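Local atomic coordinates of quinone reductase (Klebsiella pneumoniae subsp. pneumoniae, PDB entry 4GI5), a protein that binds FAD and, as its family suggests, probably works as an NAD(P)H-dependent quinone reductase. Residues Ala40-Asn43 / Phe44-His48; Gly133-Asp136 / Arg137-Trp141; Leu238-Leu241 / Trp242-Glu245; Phe249-Gln252 / Asn253-Asp256. All blocks are in the same frame, centred on the assembly; numbering follows the deposited sequence.

Interaction 1: Ala40-Asn43 / Phe44-His48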
# COMPACT_ATOMS: atom_id res chain seq x y z
N ALA B 40 -8.09 -9.53 -19.63
CA ALA B 40 -7.71 -9.45 -21.06
C ALA B 40 -6.23 -9.22 -21.25
O ALA B 40 -5.55 -9.79 -22.12
CB ALA B 40 -8.55 -8.42 -21.79
N LEU B 41 -5.66 -8.24 -20.49
CA LEU B 41 -4.28 -8.00 -20.60
C LEU B 41 -3.39 -9.10 -20.10
O LEU B 41 -2.35 -9.37 -20.68
CB LEU B 41 -3.97 -6.67 -19.82
CG LEU B 41 -4.58 -5.38 -20.34
CD1 LEU B 41 -4.42 -4.25 -19.26
CD2 LEU B 41 -3.89 -4.92 -21.60
N LYS B 42 -3.83 -9.79 -19.06
CA LYS B 42 -3.13 -10.93 -18.50
C LYS B 42 -3.05 -12.04 -19.60
O LYS B 42 -2.00 -12.61 -19.86
CB LYS B 42 -3.88 -11.50 -17.31
CG LYS B 42 -3.39 -12.92 -16.94
CD LYS B 42 -4.13 -13.67 -15.91
CE LYS B 42 -5.59 -13.74 -16.14
NZ LYS B 42 -5.92 -15.06 -16.75
N ASN B 43 -4.19 -12.31 -20.21
CA ASN B 43 -4.18 -13.40 -21.21
C ASN B 43 -3.33 -13.06 -22.40
O ASN B 43 -2.59 -13.95 -22.87
CB ASN B 43 -5.60 -13.78 -21.58
CG ASN B 43 -6.33 -14.45 -20.44
OD1 ASN B 43 -5.80 -15.10 -19.50
ND2 ASN B 43 -7.58 -14.29 -20.52
N PHE B 44 -3.33 -11.81 -22.84
CA PHE B 44 -2.47 -11.31 -23.86
C PHE B 44 -1.04 -11.51 -23.49
O PHE B 44 -0.21 -11.96 -24.30
CB PHE B 44 -2.80 -9.84 -24.19
CG PHE B 44 -1.95 -9.25 -25.25
CD1 PHE B 44 -2.36 -9.39 -26.61
CD2 PHE B 44 -0.72 -8.72 -24.97
CE1 PHE B 44 -1.55 -8.92 -27.62
CE2 PHE B 44 0.14 -8.24 -25.97
CZ PHE B 44 -0.30 -8.32 -27.31
N ALA B 45 -0.66 -11.10 -22.25
CA ALA B 45 0.74 -11.18 -21.87
C ALA B 45 1.24 -12.62 -21.82
O ALA B 45 2.37 -12.91 -22.31
CB ALA B 45 0.98 -10.57 -20.47
N ILE B 46 0.42 -13.48 -21.27
CA ILE B 46 0.82 -14.90 -21.11
C ILE B 46 1.03 -15.47 -22.54
O ILE B 46 2.11 -16.08 -22.83
CB ILE B 46 -0.24 -15.69 -20.43
CG1 ILE B 46 -0.30 -15.37 -18.92
CG2 ILE B 46 0.06 -17.19 -20.44
CD1 ILE B 46 -1.51 -15.86 -18.25
N ARG B 47 0.05 -15.24 -23.40
CA ARG B 47 0.22 -15.76 -24.81
C ARG B 47 1.37 -15.16 -25.53
O ARG B 47 2.10 -15.88 -26.29
CB ARG B 47 -1.07 -15.66 -25.58
CG ARG B 47 -2.14 -16.47 -24.97
CD ARG B 47 -3.39 -16.47 -25.85
NE ARG B 47 -4.55 -16.89 -25.04
CZ ARG B 47 -5.60 -16.11 -24.71
NH1 ARG B 47 -5.66 -14.82 -25.10
NH2 ARG B 47 -6.58 -16.62 -23.95
N HIS B 48 1.60 -13.86 -25.39
CA HIS B 48 2.69 -13.21 -26.04
C HIS B 48 4.01 -13.82 -25.61
O HIS B 48 4.96 -14.02 -26.43
CB HIS B 48 2.65 -11.69 -25.78
CG HIS B 48 3.51 -10.92 -26.69
ND1 HIS B 48 4.81 -10.62 -26.41
CD2 HIS B 48 3.27 -10.45 -27.95
CE1 HIS B 48 5.33 -9.94 -27.41
NE2 HIS B 48 4.42 -9.82 -28.35
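Asn-43 and Arg-47, with Lys-42 and Ile-46 beside them, make local i to i+4 contacts along helix 37-51, the helix of the beta-alpha-beta unit formed with strands 24-29 and 55-60 in the flavodoxin-like fold. The backbone is regular: the N-H groups of Phe-44, Ala-45, Ile-46 and Arg-47 each bond the carbonyl four residues back, and the bond from Ile-46 N to Lys-42 O is 2.9 Å long. Small Ala-40 and branched Leu-41 suit the side packed on Phe-227 of helix 224-239, and Ala-40 also comes within about 4 Å of the bound FAD. Lys-42 and Ile-46 run side by side, the aliphatic part of the lysine lying along the isoleucine with CG of Lys-42 3.7 Å from CD1 of Ile-46. A long chain suits Lys-42, because its methylenes can serve as apolar surface while its ammonium goes on to polar company: bends at chi3 (51°) and chi4 bring NZ back to OD1 of Asn-43 at 2.8 Å, and the lysine also makes a cation-pi contact with Tyr-29. On the exposed side the extended chain of Arg-47 runs back along the helix toward Asn-43, its guanidinium plane 44° from the Asn-43 amide. One guanidinium face rests on the asparagine's methylene, with NH1 of Arg-47 3.7 Å from CB of Asn-43.

Interaction 2: Gly133-Asp136 / Arg137-Trp141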
# COMPACT_ATOMS: atom_id res chain seq x y z
N GLY B 133 -1.45 -9.07 0.54
CA GLY B 133 -1.35 -10.26 1.38
C GLY B 133 -0.41 -11.34 0.87
O GLY B 133 0.17 -12.04 1.69
N TRP B 134 -0.24 -11.43 -0.43
CA TRP B 134 0.83 -12.19 -1.01
C TRP B 134 2.20 -11.70 -0.57
O TRP B 134 3.02 -12.49 -0.06
CB TRP B 134 0.67 -12.27 -2.48
CG TRP B 134 1.63 -13.09 -3.23
CD1 TRP B 134 1.41 -14.44 -3.66
CD2 TRP B 134 2.94 -12.77 -3.67
NE1 TRP B 134 2.51 -14.88 -4.40
CE2 TRP B 134 3.48 -13.93 -4.35
CE3 TRP B 134 3.77 -11.63 -3.53
CZ2 TRP B 134 4.75 -13.94 -4.89
CZ3 TRP B 134 5.06 -11.65 -4.10
CH2 TRP B 134 5.50 -12.80 -4.80
N ILE B 135 2.42 -10.39 -0.63
CA ILE B 135 3.65 -9.81 -0.12
C ILE B 135 3.82 -10.18 1.33
O ILE B 135 4.88 -10.69 1.77
CB ILE B 135 3.73 -8.30 -0.35
CG1 ILE B 135 3.73 -8.00 -1.83
CG2 ILE B 135 4.90 -7.68 0.42
CD1 ILE B 135 5.09 -8.22 -2.49
N ASP B 136 2.83 -9.87 2.17
CA ASP B 136 2.99 -10.02 3.61
C ASP B 136 3.31 -11.46 4.00
O ASP B 136 4.10 -11.66 4.90
CB ASP B 136 1.68 -9.69 4.33
CG ASP B 136 1.33 -8.17 4.36
OD1 ASP B 136 2.13 -7.34 3.95
OD2 ASP B 136 0.09 -7.93 4.61
N ARG B 137 2.68 -12.40 3.33
CA ARG B 137 2.82 -13.82 3.68
C ARG B 137 3.98 -14.52 3.00
O ARG B 137 4.58 -15.43 3.61
CB ARG B 137 1.51 -14.54 3.49
CG ARG B 137 0.43 -14.06 4.41
CD ARG B 137 -1.00 -14.63 4.19
NE ARG B 137 -0.94 -16.08 4.53
CZ ARG B 137 -1.03 -17.08 3.64
NH1 ARG B 137 -1.22 -16.90 2.32
NH2 ARG B 137 -0.79 -18.35 4.11
N VAL B 138 4.31 -14.17 1.79
CA VAL B 138 5.37 -14.87 1.05
C VAL B 138 6.75 -14.33 1.44
O VAL B 138 7.74 -15.04 1.43
CB VAL B 138 5.15 -14.75 -0.44
CG1 VAL B 138 6.26 -15.28 -1.31
CG2 VAL B 138 3.84 -15.44 -0.80
N TYR B 139 6.83 -13.01 1.77
CA TYR B 139 8.12 -12.37 1.99
C TYR B 139 8.58 -12.64 3.40
O TYR B 139 8.57 -11.77 4.28
CB TYR B 139 8.00 -10.84 1.72
CG TYR B 139 8.25 -10.40 0.35
CD1 TYR B 139 8.12 -11.26 -0.75
CD2 TYR B 139 8.53 -9.04 0.07
CE1 TYR B 139 8.35 -10.88 -2.04
CE2 TYR B 139 8.76 -8.63 -1.23
CZ TYR B 139 8.76 -9.52 -2.30
OH TYR B 139 9.01 -8.99 -3.53
N ALA B 140 8.96 -13.87 3.67
CA ALA B 140 9.34 -14.28 5.03
C ALA B 140 10.71 -13.77 5.55
O ALA B 140 11.61 -13.44 4.78
CB ALA B 140 9.35 -15.86 5.04
N TRP B 141 10.84 -13.88 6.85
CA TRP B 141 12.07 -13.60 7.55
C TRP B 141 13.09 -14.68 7.23
O TRP B 141 12.80 -15.84 7.52
CB TRP B 141 11.86 -13.47 9.03
CG TRP B 141 13.15 -13.11 9.78
CD1 TRP B 141 14.43 -13.78 9.70
CD2 TRP B 141 13.35 -12.06 10.70
NE1 TRP B 141 15.34 -13.15 10.50
CE2 TRP B 141 14.70 -12.14 11.16
CE3 TRP B 141 12.52 -11.11 11.20
CZ2 TRP B 141 15.23 -11.27 12.07
CZ3 TRP B 141 13.04 -10.22 12.12
CH2 TRP B 141 14.39 -10.30 12.54
O HOH W 1 6.63 -10.49 5.19
O HOH W 2 6.18 -12.64 6.62
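Trp-134, Val-138, Ile-135 and Tyr-139 form an apolar cluster at the C-terminal end of helix 129-138, Tyr-139 just beyond it. CG2 of Val-138 sits over the five-membered ring of Trp-134, a CH-pi contact 3.8 Å from the centroid and 5° off its normal. The indole reaches that methyl because its CG is anti to the backbone N (chi1 -176°). Ile-135 and Tyr-139 point the same way, and CD1 of Ile-135 lies over the tyrosine face, 4.1 Å from the ring centroid. Branched aliphatic residues suit these places, each setting a methyl over a ring face. CZ3 of Trp-134 closes the group against CE1 of Tyr-139 at 4.0 Å. The polar ends of these buried side chains find outside partners: Trp-134 NE1 bonds Glu-106, Tyr-139 OH the Met-202 carbonyl, and Arg-137 forms salt bridges with Asp-74 and Asp-102. Asp-136, which belongs to the FAD pocket, pairs with Lys-132 and accepts the backbone N-H of Ala-129 of the second subunit. Helical bonding ends with Tyr-139 N to Ile-135 O at 3.0 Å. Tyr-139 then centres an inverse gamma turn, closed by Ala-140 N to Val-138 O at 2.8 Å, a tight helix exit at the subunit interface beside the FAD pocket.

Interaction 3: Leu238-Leu241 / Trp242-Glu245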
# COMPACT_ATOMS: atom_id res chain seq x y z
N LEU B 238 7.07 -6.40 -23.06
CA LEU B 238 7.37 -7.78 -22.92
C LEU B 238 8.52 -8.23 -23.88
O LEU B 238 9.26 -9.14 -23.57
CB LEU B 238 6.08 -8.58 -23.19
CG LEU B 238 4.98 -8.43 -22.12
CD1 LEU B 238 3.75 -9.16 -22.58
CD2 LEU B 238 5.41 -8.88 -20.72
N ASP B 239 8.60 -7.59 -25.01
CA ASP B 239 9.68 -7.86 -26.04
C ASP B 239 11.02 -7.36 -25.54
O ASP B 239 12.05 -7.79 -26.06
CB ASP B 239 9.30 -7.12 -27.36
CG ASP B 239 8.16 -7.78 -28.11
OD1 ASP B 239 7.85 -8.90 -27.77
OD2 ASP B 239 7.57 -7.16 -29.02
N THR B 240 11.07 -6.45 -24.55
CA THR B 240 12.33 -5.81 -24.17
C THR B 240 12.68 -6.05 -22.68
O THR B 240 13.51 -5.35 -22.15
CB THR B 240 12.25 -4.29 -24.46
OG1 THR B 240 11.08 -3.70 -23.85
CG2 THR B 240 12.17 -3.96 -25.97
N LEU B 241 12.05 -7.03 -22.03
CA LEU B 241 12.23 -7.25 -20.62
C LEU B 241 13.68 -7.36 -20.18
O LEU B 241 14.05 -6.96 -19.03
CB LEU B 241 11.53 -8.49 -20.16
CG LEU B 241 10.06 -8.38 -20.08
CD1 LEU B 241 9.45 -9.74 -19.82
CD2 LEU B 241 9.69 -7.44 -18.94
N TRP B 242 14.49 -7.94 -21.06
CA TRP B 242 15.91 -8.18 -20.74
C TRP B 242 16.82 -7.15 -21.42
O TRP B 242 17.98 -7.27 -21.26
CB TRP B 242 16.33 -9.60 -21.07
CG TRP B 242 15.57 -10.48 -20.21
CD1 TRP B 242 15.86 -10.78 -18.90
CD2 TRP B 242 14.30 -11.10 -20.52
NE1 TRP B 242 14.85 -11.59 -18.39
CE2 TRP B 242 13.90 -11.82 -19.37
CE3 TRP B 242 13.48 -11.15 -21.66
CZ2 TRP B 242 12.72 -12.60 -19.34
CZ3 TRP B 242 12.28 -11.94 -21.57
CH2 TRP B 242 11.92 -12.57 -20.36
N GLN B 243 16.30 -6.15 -22.10
CA GLN B 243 17.07 -5.08 -22.68
C GLN B 243 16.81 -3.75 -21.97
O GLN B 243 17.67 -2.95 -21.92
CB GLN B 243 16.71 -4.90 -24.15
CG GLN B 243 16.83 -6.19 -24.91
CD GLN B 243 16.11 -6.09 -26.26
OE1 GLN B 243 16.25 -5.11 -26.98
NE2 GLN B 243 15.30 -7.08 -26.55
N THR B 244 15.65 -3.55 -21.32
CA THR B 244 15.31 -2.22 -20.79
C THR B 244 16.20 -1.92 -19.59
O THR B 244 16.50 -2.86 -18.80
CB THR B 244 13.80 -2.32 -20.33
OG1 THR B 244 12.96 -2.51 -21.48
CG2 THR B 244 13.33 -1.11 -19.60
N GLU B 245 16.63 -0.70 -19.46
CA GLU B 245 17.51 -0.33 -18.35
C GLU B 245 16.62 -0.32 -17.04
O GLU B 245 15.63 0.35 -17.05
CB GLU B 245 17.99 1.10 -18.55
CG GLU B 245 19.05 1.53 -17.61
CD GLU B 245 20.34 0.77 -17.91
OE1 GLU B 245 20.54 0.39 -19.11
OE2 GLU B 245 21.13 0.54 -16.95
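Thr-240 O is gripped by three donors from the residues that follow it. Thr-244 N approaches nearly head-on to the carbonyl at 2.9 Å, with a C=O...N angle of 171°. Gln-243 N, also at 2.9 Å, and the hydroxyl OG1 of Thr-244, at 3.0 Å, lie well out of the carbonyl plane, one on each side. Threonine suits position 244 because its hydroxyl, beside its own backbone N (chi1 -67°), reaches the same oxygen as that N-H. CB of Leu-241 lies over the six-membered ring of Trp-242, 3.7 Å from the centroid in a CH-pi contact, while CD1 of Leu-241 extends the cover to CH2 of Trp-242 at 3.8 Å. The leucine's methylene and methyl thus give the flat indole an apolar bed. Farther out, Thr-240 OG1 turns back to bond the carbonyl of Glu-236, tying the turn to the preceding helix. Arg-168 takes the carbonyls of Leu-241 and Thr-244 with NH1, Leu-241 packs on Met-170 and Leu-211, and the indole meets His-54. The chain thereby leaves helix 224-239 through a type I beta turn (240-243), overlapped by the Thr-244 i to i+4 bond, against the starts of flavodoxin-fold strands 115-121, 168-174 and 209-216.

Interaction 4: Phe249-Gln252 / Asn253-Asp256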
# COMPACT_ATOMS: atom_id res chain seq x y z
N PHE B 249 18.10 2.67 -8.81
CA PHE B 249 18.05 2.84 -7.40
C PHE B 249 19.47 2.59 -6.81
O PHE B 249 20.21 1.68 -7.25
CB PHE B 249 17.08 1.85 -6.75
CG PHE B 249 15.62 2.13 -7.05
CD1 PHE B 249 15.05 3.34 -6.70
CD2 PHE B 249 14.82 1.11 -7.43
CE1 PHE B 249 13.68 3.58 -6.88
CE2 PHE B 249 13.43 1.35 -7.59
CZ PHE B 249 12.90 2.52 -7.30
N ARG B 250 19.78 3.30 -5.73
CA ARG B 250 21.09 3.25 -5.10
C ARG B 250 21.19 2.04 -4.17
O ARG B 250 20.28 1.81 -3.31
CB ARG B 250 21.41 4.51 -4.35
CG ARG B 250 21.54 5.76 -5.17
CD ARG B 250 21.89 6.89 -4.27
NE ARG B 250 21.85 8.17 -4.93
CZ ARG B 250 22.84 8.65 -5.66
NH1 ARG B 250 23.95 7.92 -5.82
NH2 ARG B 250 22.72 9.85 -6.14
N ARG B 251 22.25 1.26 -4.21
CA ARG B 251 22.44 0.19 -3.26
C ARG B 251 22.71 0.69 -1.85
O ARG B 251 23.38 1.70 -1.66
CB ARG B 251 23.51 -0.80 -3.71
CG ARG B 251 23.22 -1.41 -5.06
CD ARG B 251 23.44 -2.90 -5.08
NE ARG B 251 24.87 -3.25 -5.07
CZ ARG B 251 25.34 -4.51 -4.95
NH1 ARG B 251 26.69 -4.69 -4.96
NH2 ARG B 251 24.57 -5.58 -4.83
N GLN B 252 22.23 -0.04 -0.84
CA GLN B 252 22.39 0.43 0.51
C GLN B 252 23.85 0.32 1.06
O GLN B 252 24.30 1.25 1.69
CB GLN B 252 21.56 -0.41 1.47
CG GLN B 252 21.63 0.01 2.93
CD GLN B 252 20.76 -0.88 3.80
OE1 GLN B 252 19.54 -0.61 4.05
NE2 GLN B 252 21.36 -1.94 4.29
N ASN B 253 24.48 -0.79 0.73
CA ASN B 253 25.67 -1.23 1.54
C ASN B 253 27.01 -0.96 0.84
O ASN B 253 28.00 -1.42 1.32
CB ASN B 253 25.61 -2.69 1.88
CG ASN B 253 24.43 -3.03 2.79
OD1 ASN B 253 24.19 -2.36 3.78
ND2 ASN B 253 23.80 -4.13 2.50
N HIS B 254 27.05 -0.15 -0.18
CA HIS B 254 28.31 -0.08 -0.96
C HIS B 254 28.84 1.31 -1.11
O HIS B 254 29.53 1.62 -2.08
CB HIS B 254 28.05 -0.82 -2.27
CG HIS B 254 27.82 -2.29 -2.06
ND1 HIS B 254 28.87 -3.15 -1.83
CD2 HIS B 254 26.69 -3.00 -1.84
CE1 HIS B 254 28.39 -4.36 -1.53
NE2 HIS B 254 27.07 -4.30 -1.51
N GLY B 255 28.56 2.15 -0.14
CA GLY B 255 29.13 3.45 0.04
C GLY B 255 28.25 4.63 -0.08
O GLY B 255 28.56 5.68 0.41
N ASP B 256 27.11 4.49 -0.74
CA ASP B 256 26.27 5.64 -0.94
C ASP B 256 25.57 6.14 0.35
O ASP B 256 25.20 7.34 0.42
CB ASP B 256 25.17 5.36 -1.99
CG ASP B 256 25.64 5.33 -3.42
OD1 ASP B 256 26.85 5.43 -3.72
OD2 ASP B 256 24.78 5.15 -4.26
O HOH W 3 25.97 2.02 -2.07
O HOH W 4 24.25 2.32 -5.98
O HOH W 5 26.64 2.39 2.03
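Arg-250 meets Asp-256 along almost its whole length. Its CB, CG and CD each pass 3.4 Å from OD2 of Asp-256, the chain running extended beside that oxygen; NE bonds the carbonyl of Val-277, and NH1 forms a salt bridge to the same OD2 at 3.3 Å. The N-H points straight at the oxygen, which lies in the guanidinium plane but is met from above the carboxylate, the two planes being 74° apart. A long arginine suits this site because its methylenes skirt the acid before the guanidinium meets the carboxylate with its opposite charge.

Arg-251 uses its flat head differently. Bent at chi2 and chi3 (-73°), it lies on the imidazole of His-254, planes 9° apart and centres 4.2 Å apart, with its NH2 bonded to the carbonyl of Gly-160. Gln-252 and Asn-253 point the same way, and NE2 of Gln-252 bonds OD1 of Asn-253 at 2.9 Å. Amides suit these buried places, each offering both donor and acceptor: Trp-155 takes one bond from Gln-252 through its carbonyl and gives one to Asn-253 through its N-H, while Arg-158 bonds Gln-252 OE1. Inside the turn a water donates to Arg-251 O at 2.6 Å and accepts from Asp-256 N at 3.0 Å.

The chemistry implies a loop without regular helix or strand, held by side-chain and water bonds together with backbone bonds from Arg-250, Gln-252 and Asp-256 to His-278, Tyr-159 and Arg-265. On His-254 the stacked cation and the weakly bonded Glu-161 would probably exert opposing influences, whereas Asp-256 should help stabilise the charge of Arg-250.

In the fold
Interactions 1 and 3 are the pair that touch: their centres are about 17 Å apart, and CA of Ala-45 lies 3.7 Å from CD1 of Leu-238 where helices 37-51 and 224-239 pack together. Interaction 2 stands apart, about 26 Å from interaction 1 between centres. Both nevertheless border FAD: Ala-40 approaches a bound cofactor to about 4 Å and Asp-136 to about 5 Å, the latter where the second subunit also packs. Interactions 3 and 4 follow each other on the chain after helix 224-239 with centres about 24 Å apart. Interaction 4 is more remote from the pocket, the side chain of Gln-252 being about 11 Å from FAD.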